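Local coordinates for actin-binding protein (PDB 1HQZ), which binds actin filaments but not monomers and regulates actin assembly by the ARP2/3 complex, the piece described being its N-terminal cofilin-homology domain, at residues G67-S72 / K80-G85. Residues are numbered along the deposited sequence; the frame is centred on the assembly and turned at random.
Sequences GLARVS and KIIIIG
Val71 and Lys80 close the loop end of an antiparallel beta hairpin with two backbone hydrogen bonds, of which Lys80 N to Val71 O, at 2.7 Å, is almost perfectly straight (179° at the hydrogen). The same reciprocal pairing recurs at Ala69 with Ile82 and at Gly67 with Ile84, where the bond from Ile84 N to Gly67 O measures 2.8 Å. Between these hydrogen-bonded pairs lie two non-hydrogen-bonded ones, Leu68 with Ile83 and Arg70 with Ile81, tied more loosely through CA-H...O contacts; the shortest brings Ile83 CA within 3.2 Å of Gly67 O, a carbonyl thus shared with the amide of Ile84.

On the face carrying Leu68, Arg70, Ile81 and Ile83, a single methyl does most of the touching. CG of Leu68 stands anti to its backbone N, beside the carbonyl carbon (chi1 171°), and chi2 of 75° turns CD1 to the partner strand. This CD1 meets CG2 of Ile81 at 3.6 Å and CG2 of Ile83 at 3.7 Å. Next to it the aliphatic part of Arg70 meets CD1 of Ile81 through CG, at 4.0 Å. On the other face, which bears Ala69, Val71, Lys80, Ile82 and Ile84, CG2 of Ile82 takes the position between its backbone N and carbonyl carbon; it lies 3.9 Å from Ala69 CB and more loosely against CG2 of Val71, while CG1 and CD1 turn off from strand 67-71.

The hairpin supplies the third and fourth strands of the five-stranded mixed sheet of this ADF-homology fold, with 65-71 central and flanked by 32-37, and 116-120 parallel to 80-86. Helix 12-24 packs on the Leu68 face through Tyr19 and Ile22. The opposite face is covered by helices 52-56 and 128-136, with Phe55 on Ala69 and Ile84, and Ile135 on both Val71 and Ile82.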
ATOM      1  N   GLY A  67      -0.903  -0.896   1.111  1.00 30.56           N
ATOM      2  CA  GLY A  67      -0.923   0.546   0.966  1.00 28.97           C
ATOM      3  C   GLY A  67      -0.195   0.952  -0.297  1.00 28.70           C
ATOM      4  O   GLY A  67       0.703   0.248  -0.776  1.00 26.19           O
ATOM      5  N   LEU A  68      -0.583   2.106  -0.827  1.00 28.84           N
ATOM      6  CA  LEU A  68      -0.001   2.643  -2.053  1.00 29.57           C
ATOM      7  C   LEU A  68       0.171   4.128  -1.843  1.00 29.30           C
ATOM      8  O   LEU A  68      -0.769   4.805  -1.427  1.00 28.09           O
ATOM      9  CB  LEU A  68      -0.964   2.407  -3.222  1.00 30.17           C
ATOM     10  CG  LEU A  68      -0.671   3.050  -4.575  1.00 33.66           C
ATOM     11  CD1 LEU A  68       0.450   2.308  -5.266  1.00 31.00           C
ATOM     12  CD2 LEU A  68      -1.943   3.007  -5.427  1.00 34.33           C
ATOM     13  N   ALA A  69       1.360   4.651  -2.112  1.00 28.01           N
ATOM     14  CA  ALA A  69       1.546   6.080  -1.931  1.00 30.17           C
ATOM     15  C   ALA A  69       2.499   6.684  -2.937  1.00 30.12           C
ATOM     16  O   ALA A  69       3.484   6.064  -3.344  1.00 29.12           O
ATOM     17  CB  ALA A  69       2.028   6.374  -0.515  1.00 30.19           C
ATOM     18  N   ARG A  70       2.187   7.907  -3.336  1.00 31.77           N
ATOM     19  CA  ARG A  70       3.019   8.629  -4.275  1.00 34.33           C
ATOM     20  C   ARG A  70       3.747   9.660  -3.432  1.00 33.74           C
ATOM     21  O   ARG A  70       3.124  10.531  -2.827  1.00 35.58           O
ATOM     22  CB  ARG A  70       2.167   9.304  -5.345  1.00 33.13           C
ATOM     23  CG  ARG A  70       2.988  10.041  -6.382  1.00 37.06           C
ATOM     24  CD  ARG A  70       2.134  10.389  -7.585  1.00 41.65           C
ATOM     25  NE  ARG A  70       2.942  10.699  -8.759  1.00 42.15           N
ATOM     26  CZ  ARG A  70       3.237  11.929  -9.151  1.00 45.91           C
ATOM     27  NH1 ARG A  70       2.787  12.952  -8.457  1.00 46.91           N
ATOM     28  NH2 ARG A  70       3.967  12.144 -10.236  1.00 46.18           N
ATOM     29  N   VAL A  71       5.068   9.551  -3.386  1.00 34.41           N
ATOM     30  CA  VAL A  71       5.856  10.448  -2.559  1.00 36.98           C
ATOM     31  C   VAL A  71       7.073  11.043  -3.245  1.00 40.34           C
ATOM     32  O   VAL A  71       7.679  10.431  -4.132  1.00 38.03           O
ATOM     33  CB  VAL A  71       6.365   9.720  -1.293  1.00 37.07           C
ATOM     34  CG1 VAL A  71       6.770  10.730  -0.248  1.00 36.67           C
ATOM     35  CG2 VAL A  71       5.297   8.767  -0.760  1.00 37.80           C
ATOM     36  N   SER A  72       7.421  12.248  -2.809  1.00 44.03           N
ATOM     37  CA  SER A  72       8.589  12.953  -3.311  1.00 48.71           C
ATOM     38  C   SER A  72       9.452  13.237  -2.089  1.00 50.72           C
ATOM     39  O   SER A  72       9.145  14.122  -1.292  1.00 51.27           O
ATOM     40  CB  SER A  72       8.199  14.267  -3.978  1.00 49.15           C
ATOM     41  OG  SER A  72       9.360  14.998  -4.332  1.00 53.34           O
ATOM     42  N   LYS A  80       7.801   9.361  -6.616  1.00 46.18           N
ATOM     43  CA  LYS A  80       7.892   7.923  -6.783  1.00 44.20           C
ATOM     44  C   LYS A  80       6.777   7.183  -6.062  1.00 40.02           C
ATOM     45  O   LYS A  80       6.120   7.717  -5.171  1.00 37.17           O
ATOM     46  CB  LYS A  80       9.266   7.436  -6.325  1.00 47.20           C
ATOM     47  CG  LYS A  80      10.385   7.938  -7.235  1.00 48.13           C
ATOM     48  CD  LYS A  80      11.744   7.525  -6.732  1.00 49.44           C
ATOM     49  CE  LYS A  80      12.827   8.092  -7.624  1.00 51.49           C
ATOM     50  NZ  LYS A  80      14.175   7.923  -7.020  1.00 53.68           N
ATOM     51  N   ILE A  81       6.558   5.946  -6.472  1.00 37.49           N
ATOM     52  CA  ILE A  81       5.497   5.145  -5.896  1.00 35.98           C
ATOM     53  C   ILE A  81       6.021   4.046  -4.977  1.00 34.57           C
ATOM     54  O   ILE A  81       6.950   3.296  -5.327  1.00 34.23           O
ATOM     55  CB  ILE A  81       4.617   4.505  -7.017  1.00 35.08           C
ATOM     56  CG1 ILE A  81       3.752   5.561  -7.723  1.00 39.54           C
ATOM     57  CG2 ILE A  81       3.646   3.524  -6.412  1.00 34.79           C
ATOM     58  CD1 ILE A  81       4.464   6.764  -8.223  1.00 40.70           C
ATOM     59  N   ILE A  82       5.428   3.958  -3.793  1.00 32.09           N
ATOM     60  CA  ILE A  82       5.816   2.924  -2.850  1.00 31.58           C
ATOM     61  C   ILE A  82       4.578   2.088  -2.519  1.00 31.38           C
ATOM     62  O   ILE A  82       3.464   2.607  -2.434  1.00 27.82           O
ATOM     63  CB  ILE A  82       6.422   3.526  -1.550  1.00 31.80           C
ATOM     64  CG1 ILE A  82       6.725   2.403  -0.553  1.00 33.89           C
ATOM     65  CG2 ILE A  82       5.473   4.554  -0.943  1.00 32.51           C
ATOM     66  CD1 ILE A  82       7.498   2.840   0.697  1.00 30.68           C
ATOM     67  N   ILE A  83       4.757   0.779  -2.406  1.00 30.20           N
ATOM     68  CA  ILE A  83       3.644  -0.065  -2.035  1.00 31.17           C
ATOM     69  C   ILE A  83       4.074  -0.748  -0.755  1.00 31.62           C
ATOM     70  O   ILE A  83       5.248  -1.095  -0.585  1.00 29.84           O
ATOM     71  CB  ILE A  83       3.307  -1.118  -3.098  1.00 30.86           C
ATOM     72  CG1 ILE A  83       4.517  -2.007  -3.372  1.00 29.51           C
ATOM     73  CG2 ILE A  83       2.848  -0.427  -4.359  1.00 32.80           C
ATOM     74  CD1 ILE A  83       4.181  -3.228  -4.216  1.00 35.45           C
ATOM     75  N   ILE A  84       3.126  -0.915   0.154  1.00 32.30           N
ATOM     76  CA  ILE A  84       3.422  -1.538   1.429  1.00 33.21           C
ATOM     77  C   ILE A  84       2.557  -2.759   1.689  1.00 33.02           C
ATOM     78  O   ILE A  84       1.339  -2.697   1.592  1.00 33.42           O
ATOM     79  CB  ILE A  84       3.246  -0.513   2.582  1.00 34.65           C
ATOM     80  CG1 ILE A  84       4.362   0.531   2.490  1.00 34.68           C
ATOM     81  CG2 ILE A  84       3.258  -1.216   3.936  1.00 31.63           C
ATOM     82  CD1 ILE A  84       4.226   1.663   3.454  1.00 39.49           C
ATOM     83  N   GLY A  85       3.214  -3.872   1.990  1.00 32.69           N
ATOM     84  CA  GLY A  85       2.518  -5.097   2.312  1.00 33.82           C
ATOM     85  C   GLY A  85       2.524  -5.166   3.829  1.00 34.07           C
ATOM     86  O   GLY A  85       3.539  -5.460   4.453  1.00 33.72           O
TER